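PDB 2B7U: charybdin from Charybdis maritima, which belongs to the ribosome-inactivating proteins, a family with a mixed alpha-and-beta fold. Local coordinates for residues Trp38-Val43 / Phe207-Ser212. Sequence-based numbering, arbitrary orientation. Where two conformers were deposited one is given.
Sequences WYLHGV and FMILKS
Leu40 presses its CD2 methyl against the CG2 methyl of Ile209, 3.6 Å from carbon to carbon, the two side chains crossing at a slant, and thereby joins a beta-hairpin to a helix in the ribosome-inactivating protein fold. The hairpin pairs the short strands 38-40 and 43-45 through a type I' turn from Leu40 to Val43, closed in both directions by backbone bonds: Leu40 N to Val43 O and Val43 N to Leu40 O. Gly42 takes a turn position with positive phi, which favours glycine. The axes of strand 38-40 and segment 207-212 of helix 202-214 are inclined at 88° and approach to 11.3 Å; at that spacing the two segments meet through side chains.

Leu210 supplies the second helix residue. Its CD2 lies 3.9 Å from Leu40 CD2, the two leucines passing in opposite directions, and the same methyl lies 3.9 Å from Trp38 CH2, an oblique approach to the indole. One carbon therefore touches both inward-facing strand residues. With CG anti to the backbone N (chi1 177°) and CD2 anti to CA, the Leu40 chain is extended from the strand toward the helix. Val45, on the partner strand, packs on Trp38, Leu40 and Leu210, while Leu237 of helix 233-237 covers Ile209 and Val43; the apolar cluster thus continues into both neighbours.

On the helix, Met208 O accepts from Ser212 N and also from Ser212 OG, which approach from opposite faces of the carbonyl plane; the OG bond is 2.8 Å long, its donor tilted 24° from that plane.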
loop_
_atom_site.group_PDB
_atom_site.type_symbol
_atom_site.label_atom_id
_atom_site.label_comp_id
_atom_site.label_asym_id
_atom_site.label_seq_id
_atom_site.Cartn_x
_atom_site.Cartn_y
_atom_site.Cartn_z
ATOM N N TRP A 38 1.928 -15.251 -8.407
ATOM C CA TRP A 38 2.510 -16.523 -8.025
ATOM C C TRP A 38 2.897 -16.402 -6.575
ATOM O O TRP A 38 2.586 -15.394 -5.946
ATOM C CB TRP A 38 3.721 -16.879 -8.840
ATOM C CG TRP A 38 4.914 -15.896 -8.729
ATOM C CD1 TRP A 38 4.949 -14.628 -9.223
ATOM C CD2 TRP A 38 6.229 -16.143 -8.164
ATOM N NE1 TRP A 38 6.179 -14.052 -8.976
ATOM C CE2 TRP A 38 6.980 -14.959 -8.325
ATOM C CE3 TRP A 38 6.833 -17.232 -7.510
ATOM C CZ2 TRP A 38 8.321 -14.852 -7.879
ATOM C CZ3 TRP A 38 8.139 -17.105 -7.043
ATOM C CH2 TRP A 38 8.878 -15.935 -7.266
ATOM N N TYR A 39 3.456 -17.498 -6.035
ATOM C CA TYR A 39 3.681 -17.609 -4.595
ATOM C C TYR A 39 5.075 -18.120 -4.293
ATOM O O TYR A 39 5.611 -19.000 -4.968
ATOM C CB TYR A 39 2.630 -18.529 -3.943
ATOM C CG TYR A 39 1.266 -17.942 -3.924
ATOM C CD1 TYR A 39 0.400 -18.066 -5.029
ATOM C CD2 TYR A 39 0.787 -17.291 -2.793
ATOM C CE1 TYR A 39 -0.880 -17.518 -5.007
ATOM C CE2 TYR A 39 -0.489 -16.740 -2.762
ATOM C CZ TYR A 39 -1.319 -16.853 -3.878
ATOM O OH TYR A 39 -2.579 -16.307 -3.831
ATOM N N LEU A 40 5.663 -17.566 -3.238
ATOM C CA LEU A 40 6.919 -17.979 -2.729
ATOM C C LEU A 40 6.759 -18.397 -1.256
ATOM O O LEU A 40 6.468 -17.562 -0.429
ATOM C CB LEU A 40 7.912 -16.824 -2.844
ATOM C CG LEU A 40 9.269 -17.179 -2.255
ATOM C CD1 LEU A 40 9.865 -18.380 -2.911
ATOM C CD2 LEU A 40 10.264 -16.008 -2.300
ATOM N N HIS A 41 6.864 -19.671 -0.937
ATOM C CA HIS A 41 6.701 -20.163 0.437
ATOM C C HIS A 41 5.409 -19.665 1.057
ATOM O O HIS A 41 5.374 -19.267 2.232
ATOM C CB HIS A 41 7.908 -19.820 1.296
ATOM C CG HIS A 41 9.168 -20.372 0.734
ATOM N ND1 HIS A 41 10.320 -19.630 0.564
ATOM C CD2 HIS A 41 9.417 -21.582 0.200
ATOM C CE1 HIS A 41 11.243 -20.392 -0.002
ATOM N NE2 HIS A 41 10.715 -21.578 -0.240
ATOM N N GLY A 42 4.361 -19.693 0.258
ATOM C CA GLY A 42 3.013 -19.317 0.667
ATOM C C GLY A 42 2.691 -17.840 0.637
ATOM O O GLY A 42 1.546 -17.458 0.919
ATOM N N VAL A 43 3.680 -17.014 0.299
ATOM C CA VAL A 43 3.483 -15.569 0.257
ATOM C C VAL A 43 3.314 -15.093 -1.196
ATOM O O VAL A 43 4.140 -15.417 -2.070
ATOM C CB VAL A 43 4.580 -14.806 1.032
ATOM C CG1 VAL A 43 5.913 -15.302 0.706
ATOM C CG2 VAL A 43 4.452 -13.272 0.843
ATOM N N PHE A 207 13.270 -7.291 -3.025
ATOM C CA PHE A 207 14.366 -7.622 -3.923
ATOM C C PHE A 207 15.290 -8.653 -3.298
ATOM O O PHE A 207 15.686 -9.641 -3.942
ATOM C CB PHE A 207 15.180 -6.377 -4.272
ATOM C CG PHE A 207 16.319 -6.671 -5.199
ATOM C CD1 PHE A 207 17.587 -6.869 -4.695
ATOM C CD2 PHE A 207 16.085 -6.832 -6.563
ATOM C CE1 PHE A 207 18.643 -7.194 -5.550
ATOM C CE2 PHE A 207 17.140 -7.141 -7.419
ATOM C CZ PHE A 207 18.404 -7.316 -6.900
ATOM N N MET A 208 15.695 -8.425 -2.043
ATOM C CA MET A 208 16.590 -9.394 -1.382
ATOM C C MET A 208 16.009 -10.808 -1.369
ATOM O O MET A 208 16.722 -11.817 -1.543
ATOM C CB MET A 208 16.881 -9.003 0.078
ATOM C CG MET A 208 17.617 -7.743 0.246
ATOM S SD MET A 208 17.691 -7.320 2.011
ATOM C CE MET A 208 18.249 -5.660 1.836
ATOM N N ILE A 209 14.717 -10.897 -1.092
ATOM C CA ILE A 209 14.009 -12.190 -0.990
ATOM C C ILE A 209 13.944 -12.873 -2.354
ATOM O O ILE A 209 14.331 -14.043 -2.474
ATOM C CB ILE A 209 12.615 -11.993 -0.407
ATOM C CG1 ILE A 209 12.746 -11.588 1.075
ATOM C CG2 ILE A 209 11.764 -13.261 -0.537
ATOM C CD1 ILE A 209 11.512 -10.937 1.589
ATOM N N LEU A 210 13.508 -12.165 -3.391
ATOM C CA LEU A 210 13.399 -12.796 -4.704
ATOM C C LEU A 210 14.777 -13.063 -5.314
ATOM O O LEU A 210 14.969 -14.068 -5.979
ATOM C CB LEU A 210 12.566 -11.953 -5.648
ATOM C CG LEU A 210 11.106 -11.838 -5.265
ATOM C CD1 LEU A 210 10.352 -11.140 -6.368
ATOM C CD2 LEU A 210 10.490 -13.210 -4.987
ATOM N N LYS A 211 15.738 -12.173 -5.093
ATOM C CA LYS A 211 17.079 -12.422 -5.638
ATOM C C LYS A 211 17.699 -13.618 -4.923
ATOM O O LYS A 211 18.403 -14.439 -5.565
ATOM C CB LYS A 211 17.954 -11.149 -5.599
ATOM C CG LYS A 211 19.097 -11.194 -6.594
ATOM C CD LYS A 211 18.681 -10.966 -8.012
ATOM C CE LYS A 211 19.895 -10.986 -8.931
ATOM N NZ LYS A 211 19.523 -10.817 -10.344
ATOM N N SER A 212 17.469 -13.768 -3.614
ATOM C CA SER A 212 17.945 -14.939 -2.878
ATOM C C SER A 212 17.356 -16.231 -3.459
ATOM O O SER A 212 18.072 -17.235 -3.596
ATOM C CB SER A 212 17.612 -14.847 -1.395
ATOM O OG SER A 212 18.434 -13.869 -0.790
#